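Local atomic coordinates of 2-(hydroxymethyl)glutarate dehydrogenase (Eubacterium barkeri, PDB entry 3CKY), a protein that catalyses the NAD-dependent interconversion of 2-formylglutarate and (S)-2-hydroxymethylglutarate, a step in the fermentation of nicotinate. Residues I138-S143 with P152-I157; A145-I150 with K159-V164; C183-L188 with S283-V288; F236-Q241 with G271-G276. One frame throughout, in Å; residues are numbered along the deposited sequence.

Contact 1: residues I138-S143 with P152-I157; sequences IMVGAS and PVLSVI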
loop_
_atom_site.group_PDB
_atom_site.type_symbol
_atom_site.label_atom_id
_atom_site.label_comp_id
_atom_site.label_asym_id
_atom_site.label_seq_id
_atom_site.Cartn_x
_atom_site.Cartn_y
_atom_site.Cartn_z
ATOM N N ILE A 138 -5.719 31.536 -8.270
ATOM C CA ILE A 138 -4.779 31.153 -9.313
ATOM C C ILE A 138 -3.393 30.970 -8.710
ATOM O O ILE A 138 -2.858 31.888 -8.084
ATOM C CB ILE A 138 -4.749 32.191 -10.453
ATOM C CG1 ILE A 138 -6.171 32.371 -11.037
ATOM C CG2 ILE A 138 -3.748 31.771 -11.537
ATOM C CD1 ILE A 138 -6.274 33.335 -12.219
ATOM N N MET A 139 -2.824 29.776 -8.898
ATOM C CA MET A 139 -1.538 29.426 -8.318
ATOM C C MET A 139 -0.496 29.361 -9.440
ATOM O O MET A 139 -0.572 28.500 -10.313
ATOM C CB MET A 139 -1.649 28.092 -7.582
ATOM C CG MET A 139 -2.624 28.110 -6.378
ATOM S SD MET A 139 -3.646 26.598 -6.192
ATOM C CE MET A 139 -4.616 26.707 -7.703
ATOM N N VAL A 140 0.484 30.267 -9.393
ATOM C CA VAL A 140 1.390 30.490 -10.520
ATOM C C VAL A 140 2.825 30.049 -10.243
ATOM O O VAL A 140 3.409 30.410 -9.222
ATOM C CB VAL A 140 1.410 31.984 -10.931
ATOM C CG1 VAL A 140 2.267 32.183 -12.184
ATOM C CG2 VAL A 140 -0.010 32.497 -11.162
ATOM N N GLY A 141 3.373 29.264 -11.168
ATOM C CA GLY A 141 4.781 28.882 -11.164
ATOM C C GLY A 141 5.479 29.605 -12.294
ATOM O O GLY A 141 5.206 29.339 -13.458
ATOM N N ALA A 142 6.372 30.532 -11.955
ATOM C CA ALA A 142 7.046 31.351 -12.964
ATOM C C ALA A 142 8.207 32.125 -12.365
ATOM O O ALA A 142 8.398 32.123 -11.154
ATOM C CB ALA A 142 6.047 32.311 -13.603
ATOM N N SER A 143 8.987 32.776 -13.223
ATOM C CA SER A 143 9.993 33.737 -12.771
ATOM C C SER A 143 9.277 34.961 -12.208
ATOM O O SER A 143 8.098 35.184 -12.485
ATOM C CB SER A 143 10.924 34.148 -13.919
ATOM O OG SER A 143 10.258 34.989 -14.840
ATOM N N PRO A 152 -1.403 41.450 -13.900
ATOM C CA PRO A 152 -2.571 42.305 -14.160
ATOM C C PRO A 152 -3.706 41.628 -14.948
ATOM O O PRO A 152 -4.881 41.866 -14.671
ATOM C CB PRO A 152 -1.982 43.482 -14.960
ATOM C CG PRO A 152 -0.536 43.493 -14.611
ATOM C CD PRO A 152 -0.168 42.047 -14.438
ATOM N N VAL A 153 -3.353 40.798 -15.921
ATOM C CA VAL A 153 -4.343 40.024 -16.675
ATOM C C VAL A 153 -4.967 38.938 -15.788
ATOM O O VAL A 153 -6.179 38.750 -15.790
ATOM C CB VAL A 153 -3.712 39.402 -17.954
ATOM C CG1 VAL A 153 -4.693 38.472 -18.667
ATOM C CG2 VAL A 153 -3.253 40.503 -18.892
ATOM N N LEU A 154 -4.128 38.230 -15.037
ATOM C CA LEU A 154 -4.596 37.250 -14.051
ATOM C C LEU A 154 -5.578 37.875 -13.055
ATOM O O LEU A 154 -6.556 37.247 -12.654
ATOM C CB LEU A 154 -3.404 36.654 -13.286
ATOM C CG LEU A 154 -2.771 35.352 -13.782
ATOM C CD1 LEU A 154 -3.001 35.093 -15.270
ATOM C CD2 LEU A 154 -1.284 35.339 -13.437
ATOM N N SER A 155 -5.312 39.121 -12.672
ATOM C CA SER A 155 -6.126 39.822 -11.677
ATOM C C SER A 155 -7.530 40.181 -12.158
ATOM O O SER A 155 -8.397 40.460 -11.337
ATOM C CB SER A 155 -5.404 41.082 -11.206
ATOM O OG SER A 155 -4.229 40.721 -10.496
ATOM N N VAL A 156 -7.757 40.176 -13.471
ATOM C CA VAL A 156 -9.121 40.356 -14.001
ATOM C C VAL A 156 -9.932 39.065 -13.882
ATOM O O VAL A 156 -11.080 39.092 -13.460
ATOM C CB VAL A 156 -9.149 40.888 -15.473
ATOM C CG1 VAL A 156 -8.320 40.024 -16.385
ATOM C CG2 VAL A 156 -10.574 40.950 -15.993
ATOM N N ILE A 157 -9.322 37.935 -14.223
ATOM C CA ILE A 157 -10.035 36.650 -14.230
ATOM C C ILE A 157 -10.086 35.947 -12.857
ATOM O O ILE A 157 -10.946 35.093 -12.624
ATOM C CB ILE A 157 -9.457 35.699 -15.298
ATOM C CG1 ILE A 157 -7.973 35.377 -15.027
ATOM C CG2 ILE A 157 -9.634 36.316 -16.688
ATOM C CD1 ILE A 157 -7.425 34.234 -15.864
#

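Contact 2: residues A145-I150 with K159-V164; sequences AVFEKI and KDIYHV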
loop_
_atom_site.group_PDB
_atom_site.type_symbol
_atom_site.label_atom_id
_atom_site.label_comp_id
_atom_site.label_asym_id
_atom_site.label_seq_id
_atom_site.Cartn_x
_atom_site.Cartn_y
_atom_site.Cartn_z
ATOM N N ALA A 145 9.910 38.096 -12.990
ATOM C CA ALA A 145 9.671 38.969 -14.140
ATOM C C ALA A 145 8.414 38.575 -14.910
ATOM O O ALA A 145 7.616 39.431 -15.276
ATOM C CB ALA A 145 10.880 38.952 -15.068
ATOM N N VAL A 146 8.247 37.277 -15.153
ATOM C CA VAL A 146 7.109 36.772 -15.914
ATOM C C VAL A 146 5.803 36.864 -15.111
ATOM O O VAL A 146 4.738 37.124 -15.681
ATOM C CB VAL A 146 7.344 35.307 -16.385
ATOM C CG1 VAL A 146 6.084 34.722 -17.009
ATOM C CG2 VAL A 146 8.507 35.245 -17.375
ATOM N N PHE A 147 5.875 36.650 -13.799
ATOM C CA PHE A 147 4.693 36.810 -12.948
ATOM C C PHE A 147 4.176 38.243 -12.980
ATOM O O PHE A 147 2.973 38.454 -13.147
ATOM C CB PHE A 147 4.967 36.403 -11.501
ATOM C CG PHE A 147 3.788 36.617 -10.589
ATOM C CD1 PHE A 147 2.723 35.720 -10.583
ATOM C CD2 PHE A 147 3.728 37.726 -9.753
ATOM C CE1 PHE A 147 1.622 35.917 -9.749
ATOM C CE2 PHE A 147 2.631 37.928 -8.912
ATOM C CZ PHE A 147 1.579 37.017 -8.909
ATOM N N GLU A 148 5.076 39.216 -12.820
ATOM C CA GLU A 148 4.693 40.629 -12.866
ATOM C C GLU A 148 4.083 40.976 -14.222
ATOM O O GLU A 148 3.116 41.732 -14.307
ATOM C CB GLU A 148 5.901 41.532 -12.604
ATOM C CG GLU A 148 6.437 41.462 -11.184
ATOM C CD GLU A 148 7.787 42.134 -11.031
ATOM O OE1 GLU A 148 8.565 41.682 -10.169
ATOM O OE2 GLU A 148 8.083 43.111 -11.764
ATOM N N LYS A 149 4.663 40.413 -15.276
ATOM C CA LYS A 149 4.171 40.594 -16.633
ATOM C C LYS A 149 2.700 40.185 -16.740
ATOM O O LYS A 149 1.875 40.964 -17.204
ATOM C CB LYS A 149 5.032 39.778 -17.604
ATOM C CG LYS A 149 4.946 40.194 -19.063
ATOM C CD LYS A 149 6.195 39.743 -19.830
ATOM C CE LYS A 149 6.161 40.190 -21.290
ATOM N NZ LYS A 149 7.469 39.990 -21.992
ATOM N N ILE A 150 2.364 38.984 -16.275
ATOM C CA ILE A 150 1.015 38.442 -16.476
ATOM C C ILE A 150 0.023 38.763 -15.361
ATOM O O ILE A 150 -1.178 38.656 -15.573
ATOM C CB ILE A 150 1.042 36.912 -16.741
ATOM C CG1 ILE A 150 1.492 36.129 -15.500
ATOM C CG2 ILE A 150 1.949 36.608 -17.937
ATOM C CD1 ILE A 150 1.429 34.634 -15.685
ATOM N N LYS A 159 -9.240 36.351 -8.281
ATOM C CA LYS A 159 -9.126 37.245 -7.134
ATOM C C LYS A 159 -7.791 37.018 -6.405
ATOM O O LYS A 159 -6.912 37.890 -6.445
ATOM C CB LYS A 159 -10.329 37.069 -6.201
ATOM C CG LYS A 159 -10.283 37.888 -4.915
ATOM C CD LYS A 159 -11.650 37.963 -4.263
ATOM C CE LYS A 159 -11.544 38.412 -2.836
ATOM N NZ LYS A 159 -12.867 38.689 -2.224
ATOM N N ASP A 160 -7.636 35.866 -5.745
ATOM C CA ASP A 160 -6.379 35.544 -5.058
ATOM C C ASP A 160 -5.377 34.938 -6.031
ATOM O O ASP A 160 -5.474 33.757 -6.399
ATOM C CB ASP A 160 -6.622 34.594 -3.889
ATOM C CG ASP A 160 -7.387 35.249 -2.749
ATOM O OD1 ASP A 160 -7.470 36.491 -2.729
ATOM O OD2 ASP A 160 -7.898 34.521 -1.868
ATOM N N ILE A 161 -4.425 35.766 -6.463
ATOM C CA ILE A 161 -3.394 35.343 -7.405
ATOM C C ILE A 161 -2.101 35.097 -6.635
ATOM O O ILE A 161 -1.498 36.035 -6.106
ATOM C CB ILE A 161 -3.140 36.414 -8.491
ATOM C CG1 ILE A 161 -4.461 36.879 -9.132
ATOM C CG2 ILE A 161 -2.160 35.878 -9.561
ATOM C CD1 ILE A 161 -5.335 35.762 -9.654
ATOM N N TYR A 162 -1.685 33.838 -6.563
ATOM C CA TYR A 162 -0.489 33.463 -5.820
ATOM C C TYR A 162 0.690 33.190 -6.744
ATOM O O TYR A 162 0.575 32.414 -7.712
ATOM C CB TYR A 162 -0.746 32.216 -4.993
ATOM C CG TYR A 162 -1.694 32.422 -3.847
ATOM C CD1 TYR A 162 -1.231 32.866 -2.613
ATOM C CD2 TYR A 162 -3.054 32.152 -3.983
ATOM C CE1 TYR A 162 -2.095 33.043 -1.550
ATOM C CE2 TYR A 162 -3.931 32.321 -2.922
ATOM C CZ TYR A 162 -3.449 32.771 -1.711
ATOM O OH TYR A 162 -4.305 32.949 -0.636
ATOM N N HIS A 163 1.814 33.845 -6.446
ATOM C CA HIS A 163 3.088 33.494 -7.039
ATOM C C HIS A 163 3.723 32.469 -6.101
ATOM O O HIS A 163 4.403 32.822 -5.145
ATOM C CB HIS A 163 3.961 34.734 -7.224
ATOM C CG HIS A 163 5.261 34.455 -7.903
ATOM N ND1 HIS A 163 5.427 33.408 -8.782
ATOM C CD2 HIS A 163 6.453 35.092 -7.845
ATOM C CE1 HIS A 163 6.671 33.403 -9.226
ATOM N NE2 HIS A 163 7.313 34.417 -8.675
ATOM N N VAL A 164 3.476 31.192 -6.379
ATOM C CA VAL A 164 3.785 30.117 -5.434
ATOM C C VAL A 164 5.222 29.628 -5.543
ATOM O O VAL A 164 5.719 28.950 -4.642
ATOM C CB VAL A 164 2.809 28.910 -5.595
ATOM C CG1 VAL A 164 1.367 29.371 -5.427
ATOM C CG2 VAL A 164 2.996 28.227 -6.953
#

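Contact 3: residues C183-L188 with S283-V288; sequences CNMASL and SAVIKV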
loop_
_atom_site.group_PDB
_atom_site.type_symbol
_atom_site.label_atom_id
_atom_site.label_comp_id
_atom_site.label_asym_id
_atom_site.label_seq_id
_atom_site.Cartn_x
_atom_site.Cartn_y
_atom_site.Cartn_z
ATOM N N CYS A 183 -6.949 11.659 0.252
ATOM C CA CYS A 183 -6.547 10.857 1.401
ATOM C C CYS A 183 -7.521 11.009 2.573
ATOM O O CYS A 183 -7.907 10.019 3.205
ATOM C CB CYS A 183 -5.138 11.233 1.865
ATOM S SG CYS A 183 -3.784 10.710 0.777
ATOM N N ASN A 184 -7.902 12.248 2.861
ATOM C CA ASN A 184 -8.750 12.546 4.005
ATOM C C ASN A 184 -10.106 11.889 3.821
ATOM O O ASN A 184 -10.681 11.371 4.770
ATOM C CB ASN A 184 -8.892 14.066 4.203
ATOM C CG ASN A 184 -7.597 14.730 4.612
ATOM O OD1 ASN A 184 -6.621 14.067 4.972
ATOM N ND2 ASN A 184 -7.580 16.052 4.566
ATOM N N MET A 185 -10.599 11.882 2.582
ATOM C CA MET A 185 -11.864 11.248 2.271
ATOM C C MET A 185 -11.779 9.727 2.386
ATOM O O MET A 185 -12.641 9.093 3.000
ATOM C CB MET A 185 -12.326 11.637 0.875
ATOM C CG MET A 185 -13.667 10.978 0.431
ATOM S SD MET A 185 -15.128 11.508 1.352
ATOM C CE MET A 185 -15.597 10.016 2.236
ATOM N N ALA A 186 -10.743 9.141 1.801
ATOM C CA ALA A 186 -10.524 7.705 1.927
ATOM C C ALA A 186 -10.476 7.264 3.409
ATOM O O ALA A 186 -11.051 6.246 3.781
ATOM C CB ALA A 186 -9.227 7.289 1.180
ATOM N N SER A 187 -9.779 8.033 4.240
ATOM C CA SER A 187 -9.702 7.738 5.668
ATOM C C SER A 187 -11.076 7.858 6.336
ATOM O O SER A 187 -11.476 7.020 7.138
ATOM C CB SER A 187 -8.710 8.683 6.350
ATOM O OG SER A 187 -7.407 8.579 5.796
ATOM N N LEU A 188 -11.799 8.908 5.977
ATOM C CA LEU A 188 -13.148 9.146 6.498
ATOM C C LEU A 188 -14.095 7.981 6.173
ATOM O O LEU A 188 -14.876 7.525 7.028
ATOM C CB LEU A 188 -13.702 10.463 5.935
ATOM C CG LEU A 188 -15.050 10.932 6.509
ATOM C CD1 LEU A 188 -14.975 11.150 8.040
ATOM C CD2 LEU A 188 -15.542 12.173 5.781
ATOM N N SER A 283 -17.166 11.043 -2.473
ATOM C CA SER A 283 -17.509 10.514 -1.157
ATOM C C SER A 283 -18.287 9.200 -1.251
ATOM O O SER A 283 -18.382 8.456 -0.261
ATOM C CB SER A 283 -18.313 11.535 -0.341
ATOM O OG SER A 283 -19.534 11.906 -0.969
ATOM N N ALA A 284 -18.837 8.920 -2.441
ATOM C CA ALA A 284 -19.465 7.622 -2.743
ATOM C C ALA A 284 -18.482 6.462 -2.619
ATOM O O ALA A 284 -18.888 5.323 -2.608
ATOM C CB ALA A 284 -20.104 7.632 -4.138
ATOM N N VAL A 285 -17.190 6.736 -2.518
ATOM C CA VAL A 285 -16.198 5.664 -2.260
ATOM C C VAL A 285 -16.524 4.855 -0.973
ATOM O O VAL A 285 -16.164 3.678 -0.872
ATOM C CB VAL A 285 -14.756 6.237 -2.216
ATOM C CG1 VAL A 285 -14.501 6.983 -0.900
ATOM C CG2 VAL A 285 -13.738 5.141 -2.446
ATOM N N ILE A 286 -17.223 5.483 -0.018
ATOM C CA ILE A 286 -17.716 4.793 1.171
ATOM C C ILE A 286 -18.534 3.515 0.823
ATOM O O ILE A 286 -18.508 2.529 1.560
ATOM C CB ILE A 286 -18.557 5.735 2.103
ATOM C CG1 ILE A 286 -18.678 5.127 3.505
ATOM C CG2 ILE A 286 -19.972 5.982 1.524
ATOM C CD1 ILE A 286 -19.209 6.074 4.583
ATOM N N LYS A 287 -19.253 3.553 -0.298
ATOM C CA LYS A 287 -20.027 2.403 -0.788
ATOM C C LYS A 287 -19.168 1.153 -1.026
ATOM O O LYS A 287 -19.673 0.040 -0.932
ATOM C CB LYS A 287 -20.730 2.754 -2.083
ATOM C CG LYS A 287 -21.824 3.799 -1.958
ATOM C CD LYS A 287 -22.508 3.980 -3.316
ATOM C CE LYS A 287 -23.400 5.181 -3.326
ATOM N NZ LYS A 287 -24.206 5.245 -4.584
ATOM N N VAL A 288 -17.877 1.337 -1.316
ATOM C CA VAL A 288 -16.922 0.200 -1.357
ATOM C C VAL A 288 -16.972 -0.647 -0.073
ATOM O O VAL A 288 -17.076 -1.869 -0.130
ATOM C CB VAL A 288 -15.465 0.636 -1.596
ATOM C CG1 VAL A 288 -14.514 -0.576 -1.456
ATOM C CG2 VAL A 288 -15.311 1.296 -2.970
#

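Contact 4: residues F236-Q241 with G271-G276; sequences FAMDLQ and GGRAMG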
loop_
_atom_site.group_PDB
_atom_site.type_symbol
_atom_site.label_atom_id
_atom_site.label_comp_id
_atom_site.label_asym_id
_atom_site.label_seq_id
_atom_site.Cartn_x
_atom_site.Cartn_y
_atom_site.Cartn_z
ATOM N N PHE A 236 -17.874 16.486 -6.643
ATOM C CA PHE A 236 -16.597 16.352 -7.313
ATOM C C PHE A 236 -16.435 14.879 -7.699
ATOM O O PHE A 236 -16.273 14.011 -6.833
ATOM C CB PHE A 236 -15.489 16.831 -6.384
ATOM C CG PHE A 236 -14.139 16.814 -7.012
ATOM C CD1 PHE A 236 -13.900 17.516 -8.189
ATOM C CD2 PHE A 236 -13.102 16.100 -6.435
ATOM C CE1 PHE A 236 -12.649 17.498 -8.778
ATOM C CE2 PHE A 236 -11.856 16.073 -7.030
ATOM C CZ PHE A 236 -11.620 16.778 -8.195
ATOM N N ALA A 237 -16.491 14.619 -9.004
ATOM C CA ALA A 237 -16.524 13.255 -9.539
ATOM C C ALA A 237 -15.382 12.399 -9.022
ATOM O O ALA A 237 -14.235 12.843 -8.954
ATOM C CB ALA A 237 -16.520 13.262 -11.085
ATOM N N MET A 238 -15.718 11.164 -8.656
ATOM C CA MET A 238 -14.733 10.199 -8.170
ATOM C C MET A 238 -13.600 9.997 -9.191
ATOM O O MET A 238 -12.439 9.874 -8.807
ATOM C CB MET A 238 -15.417 8.872 -7.849
ATOM C CG MET A 238 -14.526 7.896 -7.095
ATOM S SD MET A 238 -15.309 6.315 -6.772
ATOM C CE MET A 238 -16.683 6.760 -5.702
ATOM N N ASP A 239 -13.947 9.980 -10.483
ATOM C CA ASP A 239 -12.950 9.865 -11.548
ATOM C C ASP A 239 -11.925 10.983 -11.465
ATOM O O ASP A 239 -10.741 10.755 -11.687
ATOM C CB ASP A 239 -13.603 9.883 -12.937
ATOM C CG ASP A 239 -14.356 8.595 -13.267
ATOM O OD1 ASP A 239 -13.961 7.495 -12.812
ATOM O OD2 ASP A 239 -15.352 8.670 -14.006
ATOM N N LEU A 240 -12.380 12.187 -11.136
ATOM C CA LEU A 240 -11.499 13.348 -11.107
ATOM C C LEU A 240 -10.571 13.336 -9.894
ATOM O O LEU A 240 -9.384 13.612 -10.005
ATOM C CB LEU A 240 -12.307 14.634 -11.180
ATOM C CG LEU A 240 -13.065 14.825 -12.491
ATOM C CD1 LEU A 240 -13.952 16.076 -12.438
ATOM C CD2 LEU A 240 -12.089 14.877 -13.698
ATOM N N GLN A 241 -11.117 12.992 -8.739
ATOM C CA GLN A 241 -10.315 12.819 -7.536
ATOM C C GLN A 241 -9.247 11.723 -7.707
ATOM O O GLN A 241 -8.127 11.869 -7.241
ATOM C CB GLN A 241 -11.218 12.479 -6.343
ATOM C CG GLN A 241 -10.455 12.239 -5.049
ATOM C CD GLN A 241 -9.636 13.461 -4.613
ATOM O OE1 GLN A 241 -8.419 13.531 -4.834
ATOM N NE2 GLN A 241 -10.300 14.430 -4.003
ATOM N N GLY A 271 -11.319 0.965 -6.476
ATOM C CA GLY A 271 -12.410 0.069 -6.093
ATOM C C GLY A 271 -13.778 0.667 -6.392
ATOM O O GLY A 271 -14.653 -0.002 -6.956
ATOM N N GLY A 272 -13.961 1.935 -6.028
ATOM C CA GLY A 272 -15.210 2.630 -6.303
ATOM C C GLY A 272 -15.482 2.730 -7.788
ATOM O O GLY A 272 -16.603 2.539 -8.235
ATOM N N ARG A 273 -14.442 3.023 -8.554
ATOM C CA ARG A 273 -14.556 3.043 -10.003
ATOM C C ARG A 273 -14.882 1.676 -10.586
ATOM O O ARG A 273 -15.710 1.577 -11.496
ATOM C CB ARG A 273 -13.288 3.609 -10.607
ATOM C CG ARG A 273 -13.201 5.111 -10.370
ATOM C CD ARG A 273 -11.821 5.619 -10.455
ATOM N NE ARG A 273 -11.037 4.902 -11.448
ATOM C CZ ARG A 273 -10.733 5.327 -12.671
ATOM N NH1 ARG A 273 -11.169 6.494 -13.114
ATOM N NH2 ARG A 273 -9.983 4.564 -13.463
ATOM N N ALA A 274 -14.279 0.634 -10.021
ATOM C CA ALA A 274 -14.591 -0.743 -10.401
ATOM C C ALA A 274 -16.074 -1.073 -10.180
ATOM O O ALA A 274 -16.643 -1.837 -10.936
ATOM C CB ALA A 274 -13.681 -1.737 -9.637
ATOM N N MET A 275 -16.675 -0.477 -9.150
ATOM C CA MET A 275 -18.088 -0.659 -8.828
ATOM C C MET A 275 -19.021 0.275 -9.614
ATOM O O MET A 275 -20.217 0.304 -9.338
ATOM C CB MET A 275 -18.315 -0.420 -7.334
ATOM C CG MET A 275 -17.690 -1.477 -6.445
ATOM S SD MET A 275 -17.809 -1.055 -4.687
ATOM C CE MET A 275 -19.594 -1.065 -4.450
ATOM N N GLY A 276 -18.481 1.030 -10.576
ATOM C CA GLY A 276 -19.284 1.888 -11.454
ATOM C C GLY A 276 -19.648 3.236 -10.864
ATOM O O GLY A 276 -20.580 3.882 -11.340
#

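Contact 1: residues I138-S143 with P152-I157
I138 and V140, two residues apart on one face of strand 136-141, pack against I157 and L154 on the last turns of helix 144-157. The tight end is the isoleucine pair. I138 is extended at its outer bond (chi2 -178°), which sends CD1 out to the helix, where it lies 3.9 Å from I157 CG1 and as near to I157 CD1; the two side chains cross at about a right angle. I157 reaches back because its CG1 takes the crowded position between backbone N and carbonyl carbon (chi1 61°). I138 CD1 also rests 3.9 Å from the carbonyl O of L154. Further along the strand the grip thins to one methyl pair, V140 CG2 to L154 CD2 at 3.9 Å. All four residues are buried and the side-chain contacts are all apolar; P152, by contrast, is exposed. Strand and helix, nearly antiparallel (159°) with axes 10.6 Å apart, are the first two elements of the beta-alpha-beta unit completed by strand 158-165. F65 of strand 63-66 touches L154 and I157, M19 and L23 of helix 16-25 touch I157, and I161 of strand 158-165 touches both I138 and L154.

Contact 2: residues A145-I150 with K159-V164
F147 of helix 144-157 lies against H163 of strand 158-165, and most of the contact is this aromatic pair. The rings form an offset stack, with centroids 4.6 Å apart and planes 11° from parallel. Two CH-pi contacts complete the overlap: H163 CB sits over the centre of the F147 ring, 3.5 Å from its centroid, and F147 CB lies over the imidazole, 4.0 Å from that centroid. The side chains run antiparallel, each ring lying over the CB of the other. Both first torsions serve this, CG being anti to the backbone N in F147 (chi1 177°) and in H163 (chi1 -177°). The apolar share is smaller: I161 CG2 approaches F147 CE1 obliquely at 3.8 Å. Polar bonding goes outward instead. Y162, on the other side of the strand, hydrogen-bonds through OH to K211 and E207 of the second subunit, and D160 forms a salt bridge to that same lysine. Helix and strand, the second half of a beta-alpha-beta unit, are therefore joined on this face by dispersion and CH-pi attraction.

Contact 3: residues C183-L188 with S283-V288
None of M185, S283 and V285 brings a flat group to this contact; the rings nearby come from flanking residues, F226 and F232 touching S283 and F269 touching V285. The methionine does most of the work. M185 leaves helix 169-197 toward the other segment, its CG trans to the main-chain N (chi1 179°), then bends at chi2 and chi3 and lays its thioether alongside S283. SD lies 3.6 Å from S283 CA and equally near S283 CB, while the methyl CE lies 3.9 Å from S283 CA. Lower on the same side chain, CG looks across to V285 CG1 at a looser 4.3 Å. S283 thus offers its carbon atoms to the sulfur; its OG is hydrogen-bonded to D281 OD2. The contact fastens the 3-10 turn before helix 286-293 to the long helix 169-197, whose N184 and S187 pack on the second subunit. Replacing M185 by an alanine would probably open a gap beside S283 and V285 and lose the thioether contact with S283. All three residues are buried, and the interaction is one of dispersion, in which a polarisable thioether follows the contour of a turn that offers it mainly backbone and CB atoms.

Contact 4: residues F236-Q241 with G271-G276
D239 in the first turn of helix 238-255 meets R273 in the last turn of helix 260-274, where a Schellman motif with G276 at C-prime ends the helix in the all-helical C-terminal part of the chain. R273 leaves its helix with CB making no close approach. CG, placed anti to the carbonyl carbon (chi1 -72°), comes 3.5 Å from D239 OD1 and near the sulfur of M238. CD runs on past the same oxygen at 3.7 Å. A bend at chi3 then turns the guanidinium back, so that NE is 4.1 Å and CZ 3.9 Å from D239 OD1; NE makes a long, weak ion pair with E270. At the tip, NH1 forms a salt bridge with D239 OD1 at 3.0 Å, whose hydrogen bond is bent to 126° and weak; carboxylate and guanidinium planes stand 82° apart. A leucine in place of R273 would probably leave the D239 carboxylate without this charged mate. The D239 side chain is about 6 Å from that of K243, thought by similarity to bind NAD. D239 OD2 has its own long, weak ion pair with R279, and R273 also packs on N256 of the fourth subunit. Beneath the charges, M238 folds at chi3 and sets its SD 3.7 Å from CA of G272, a residue with no CB to stand in the way.

In the fold
Contacts 1 and 2 belong to one beta-alpha-beta unit of the NAD-binding domain: both use helix 144-157, and their strands are neighbours in the sheet, joined by probable backbone hydrogen bonds between V140 and Y162 and between I138 and Y162. Contact 1 is the buried, aliphatic end; contact 2 lies nearer the surface and relies on aromatic stacking. Contacts 3 and 4 lie on the opposite side of the chain's centre, among the C-terminal helices, with centres about 33 Å and 31 Å from that of contact 1. They touch where M238 packs on A284 and V285, and where V288 meets G272 and M275. Contact 3 is buried and apolar, whereas partly buried contact 4 adds a salt bridge.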